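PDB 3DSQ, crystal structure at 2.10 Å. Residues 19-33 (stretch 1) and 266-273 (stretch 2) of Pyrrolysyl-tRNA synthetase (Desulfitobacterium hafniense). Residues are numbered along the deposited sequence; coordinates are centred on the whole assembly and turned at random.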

# COMPACT_ATOMS: atom_id res chain seq x y z
N TYR B 19 -25.88 2.20 -19.40
CA TYR B 19 -26.00 2.51 -17.98
C TYR B 19 -24.64 2.34 -17.29
O TYR B 19 -24.21 3.21 -16.52
CB TYR B 19 -27.03 1.58 -17.35
CG TYR B 19 -27.31 1.83 -15.89
CD1 TYR B 19 -28.26 2.79 -15.49
CD2 TYR B 19 -26.65 1.11 -14.90
CE1 TYR B 19 -28.53 3.01 -14.14
CE2 TYR B 19 -26.91 1.33 -13.54
CZ TYR B 19 -27.86 2.27 -13.17
OH TYR B 19 -28.13 2.46 -11.84
N GLN B 20 -23.96 1.23 -17.56
CA GLN B 20 -22.66 0.97 -16.96
C GLN B 20 -21.62 2.01 -17.37
O GLN B 20 -20.79 2.43 -16.57
CB GLN B 20 -22.13 -0.42 -17.36
CG GLN B 20 -20.78 -0.74 -16.73
CD GLN B 20 -20.15 -2.03 -17.23
OE1 GLN B 20 -19.77 -2.14 -18.40
NE2 GLN B 20 -20.05 -3.02 -16.35
N ARG B 21 -21.65 2.40 -18.64
CA ARG B 21 -20.73 3.39 -19.17
C ARG B 21 -20.94 4.74 -18.46
O ARG B 21 -19.99 5.37 -18.01
CB ARG B 21 -20.96 3.53 -20.69
CG ARG B 21 -20.08 4.57 -21.39
CD ARG B 21 -18.61 4.40 -21.04
NE ARG B 21 -17.75 5.23 -21.88
CZ ARG B 21 -16.43 5.34 -21.73
NH1 ARG B 21 -15.81 4.67 -20.77
NH2 ARG B 21 -15.73 6.10 -22.56
N LEU B 22 -22.19 5.16 -18.35
CA LEU B 22 -22.51 6.41 -17.68
C LEU B 22 -22.08 6.37 -16.23
O LEU B 22 -21.69 7.39 -15.65
CB LEU B 22 -24.01 6.69 -17.79
CG LEU B 22 -24.52 6.90 -19.23
CD1 LEU B 22 -26.01 7.15 -19.20
CD2 LEU B 22 -23.79 8.08 -19.89
N LYS B 23 -22.14 5.18 -15.62
CA LYS B 23 -21.73 5.04 -14.23
C LYS B 23 -20.22 5.17 -14.09
O LYS B 23 -19.75 5.83 -13.17
CB LYS B 23 -22.19 3.69 -13.65
CG LYS B 23 -23.24 3.82 -12.56
CD LYS B 23 -23.27 2.58 -11.65
CE LYS B 23 -24.30 2.74 -10.55
NZ LYS B 23 -24.29 1.59 -9.59
N GLU B 24 -19.48 4.55 -14.99
CA GLU B 24 -18.02 4.63 -14.96
C GLU B 24 -17.56 6.08 -15.13
O GLU B 24 -16.49 6.47 -14.64
CB GLU B 24 -17.39 3.85 -16.10
CG GLU B 24 -17.83 2.41 -16.27
CD GLU B 24 -17.08 1.75 -17.40
OE1 GLU B 24 -16.90 2.39 -18.46
OE2 GLU B 24 -16.68 0.58 -17.24
N LEU B 25 -18.36 6.85 -15.86
CA LEU B 25 -18.07 8.25 -16.12
C LEU B 25 -18.67 9.14 -15.03
O LEU B 25 -18.70 10.36 -15.17
CB LEU B 25 -18.62 8.66 -17.49
CG LEU B 25 -18.03 7.87 -18.65
CD1 LEU B 25 -18.68 8.27 -19.98
CD2 LEU B 25 -16.54 8.12 -18.68
N ASN B 26 -19.15 8.51 -13.97
CA ASN B 26 -19.74 9.22 -12.85
C ASN B 26 -20.91 10.14 -13.20
O ASN B 26 -20.97 11.29 -12.75
CB ASN B 26 -18.67 10.02 -12.09
CG ASN B 26 -17.71 9.12 -11.33
OD1 ASN B 26 -18.13 8.15 -10.68
ND2 ASN B 26 -16.42 9.42 -11.40
N ALA B 27 -21.85 9.62 -13.98
CA ALA B 27 -23.03 10.39 -14.35
C ALA B 27 -23.87 10.54 -13.08
O ALA B 27 -23.66 9.84 -12.09
CB ALA B 27 -23.82 9.66 -15.42
N SER B 28 -24.83 11.46 -13.11
CA SER B 28 -25.67 11.67 -11.95
C SER B 28 -26.79 10.64 -11.90
O SER B 28 -27.11 10.02 -12.92
CB SER B 28 -26.29 13.08 -11.97
OG SER B 28 -27.08 13.27 -13.13
N GLY B 29 -27.36 10.47 -10.72
CA GLY B 29 -28.46 9.54 -10.56
C GLY B 29 -29.62 9.98 -11.43
O GLY B 29 -30.38 9.14 -11.92
N GLU B 30 -29.75 11.28 -11.66
CA GLU B 30 -30.84 11.78 -12.50
C GLU B 30 -30.57 11.33 -13.93
O GLU B 30 -31.46 10.81 -14.61
CB GLU B 30 -30.94 13.31 -12.44
CG GLU B 30 -32.21 13.86 -13.06
CD GLU B 30 -32.37 15.37 -12.89
OE1 GLU B 30 -31.52 16.12 -13.42
OE2 GLU B 30 -33.33 15.80 -12.21
N GLN B 31 -29.34 11.52 -14.40
CA GLN B 31 -28.98 11.10 -15.74
C GLN B 31 -29.15 9.59 -15.91
O GLN B 31 -29.61 9.12 -16.94
CB GLN B 31 -27.54 11.50 -16.05
CG GLN B 31 -27.31 13.01 -16.06
CD GLN B 31 -25.86 13.37 -16.35
OE1 GLN B 31 -24.94 12.94 -15.65
NE2 GLN B 31 -25.65 14.16 -17.39
N LEU B 32 -28.81 8.83 -14.87
CA LEU B 32 -28.92 7.38 -14.91
C LEU B 32 -30.37 6.92 -15.02
O LEU B 32 -30.64 5.83 -15.54
CB LEU B 32 -28.28 6.75 -13.67
CG LEU B 32 -26.76 6.85 -13.51
CD1 LEU B 32 -26.34 6.12 -12.24
CD2 LEU B 32 -26.06 6.23 -14.72
N GLU B 33 -31.30 7.75 -14.56
CA GLU B 33 -32.71 7.39 -14.58
C GLU B 33 -33.53 7.99 -15.71
O GLU B 33 -34.75 7.98 -15.66
CB GLU B 33 -33.35 7.75 -13.23
CG GLU B 33 -32.68 7.07 -12.05
CD GLU B 33 -32.67 5.56 -12.17
OE1 GLU B 33 -33.76 4.94 -12.06
OE2 GLU B 33 -31.58 4.98 -12.39
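Stretch 2, residues 266-273: GTQHVQSM

A loop that leaves a helix often offers polar groups that the helix has not used, and a second segment can dock there with few direct hydrogen bonds. The contact between residues 19-33 and 266-273 illustrates this. In stretch 1 a helix ends at E24, a turn follows in which N26 adopts positive phi (56/47), and a short helix covers 29-32. Stretch 2 crosses this turn as an irregular loop: G266 has positive phi, T267 is extended, Q268 is near helical at -88/-48, H269 is extended again, and 270-272 take helical phi/psi without the regular bonds. The register runs against the sequence of stretch 1, with Q268 beside N26 (CA to CA 5.2 Å) and H269 beside E24 (CA to CA 6.4 Å).

The direct polar contacts converge on Q268. Its N donates to N26 OD1 at 2.8 Å and 170°, a nearly straight bond, while its side chain, with both chi1 and chi2 in m, brings NE2 to A27 O at 3.3 Å in a weak bond of 125°. One residue is thus held through backbone and side chain alike.

Water extends the pattern. Water 1 accepts from H269 N at 2.8 Å and donates to K23 O at 3.0 Å and to N26 OD1 at 2.5 Å, so the same carboxamide oxygen serves both the peptide of Q268 and, through water, that of H269. Water 2 lies between A27 O (3.1 Å) and G266 O (3.0 Å).

Packing fills the remainder. K23 CG lies over one face of the H269 ring, and K23 CD is 3.4 Å from H269 CE1, while E24 CA approaches H269 CD2 at 3.8 Å. L32 CD1 reaches Q268 OE1 at 3.6 Å. Together the two stretches bury 434 Å².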

# COMPACT_ATOMS: atom_id res chain seq x y z
N GLY B 266 -19.05 11.71 -4.04
CA GLY B 266 -20.31 11.43 -4.70
C GLY B 266 -20.13 10.77 -6.06
O GLY B 266 -20.84 11.12 -7.00
N THR B 267 -19.18 9.85 -6.18
CA THR B 267 -18.96 9.16 -7.44
C THR B 267 -19.84 7.92 -7.52
O THR B 267 -20.44 7.53 -6.53
CB THR B 267 -17.48 8.78 -7.62
OG1 THR B 267 -17.01 8.13 -6.44
CG2 THR B 267 -16.64 10.04 -7.88
N GLN B 268 -19.91 7.28 -8.68
CA GLN B 268 -20.77 6.11 -8.85
C GLN B 268 -20.17 4.75 -8.51
O GLN B 268 -20.81 3.96 -7.81
CB GLN B 268 -21.32 6.06 -10.28
CG GLN B 268 -22.37 7.12 -10.58
CD GLN B 268 -23.63 6.92 -9.77
OE1 GLN B 268 -24.04 5.79 -9.49
NE2 GLN B 268 -24.26 8.02 -9.39
N HIS B 269 -18.98 4.48 -9.00
CA HIS B 269 -18.32 3.20 -8.72
C HIS B 269 -17.27 3.36 -7.63
O HIS B 269 -16.48 4.31 -7.64
CB HIS B 269 -17.65 2.64 -9.98
CG HIS B 269 -18.60 2.05 -10.97
ND1 HIS B 269 -19.71 1.31 -10.60
CD2 HIS B 269 -18.56 2.01 -12.33
CE1 HIS B 269 -20.30 0.83 -11.68
NE2 HIS B 269 -19.63 1.24 -12.74
N VAL B 270 -17.25 2.43 -6.68
CA VAL B 270 -16.26 2.50 -5.61
C VAL B 270 -14.88 2.23 -6.23
O VAL B 270 -13.84 2.57 -5.64
CB VAL B 270 -16.56 1.48 -4.49
CG1 VAL B 270 -16.28 0.06 -4.98
CG2 VAL B 270 -15.73 1.81 -3.24
N GLN B 271 -14.87 1.62 -7.41
CA GLN B 271 -13.63 1.32 -8.12
C GLN B 271 -12.96 2.59 -8.65
O GLN B 271 -11.75 2.63 -8.83
CB GLN B 271 -13.89 0.41 -9.34
CG GLN B 271 -14.19 -1.07 -9.05
CD GLN B 271 -15.57 -1.30 -8.46
OE1 GLN B 271 -16.48 -0.47 -8.59
NE2 GLN B 271 -15.75 -2.46 -7.82
N SER B 272 -13.76 3.62 -8.91
CA SER B 272 -13.23 4.87 -9.44
C SER B 272 -11.96 5.41 -8.75
O SER B 272 -11.10 6.00 -9.40
CB SER B 272 -14.34 5.92 -9.44
OG SER B 272 -13.85 7.17 -9.03
N MET B 273 -11.82 5.19 -7.45
CA MET B 273 -10.63 5.70 -6.78
C MET B 273 -9.79 4.64 -6.07
O MET B 273 -8.89 4.95 -5.29
CB MET B 273 -11.03 6.83 -5.81
CG MET B 273 -11.46 8.09 -6.55
SD MET B 273 -12.14 9.44 -5.54
CE MET B 273 -13.81 8.96 -5.51
O HOH W 1 -17.58 5.70 -11.05
O HOH W 2 -21.83 10.74 -9.81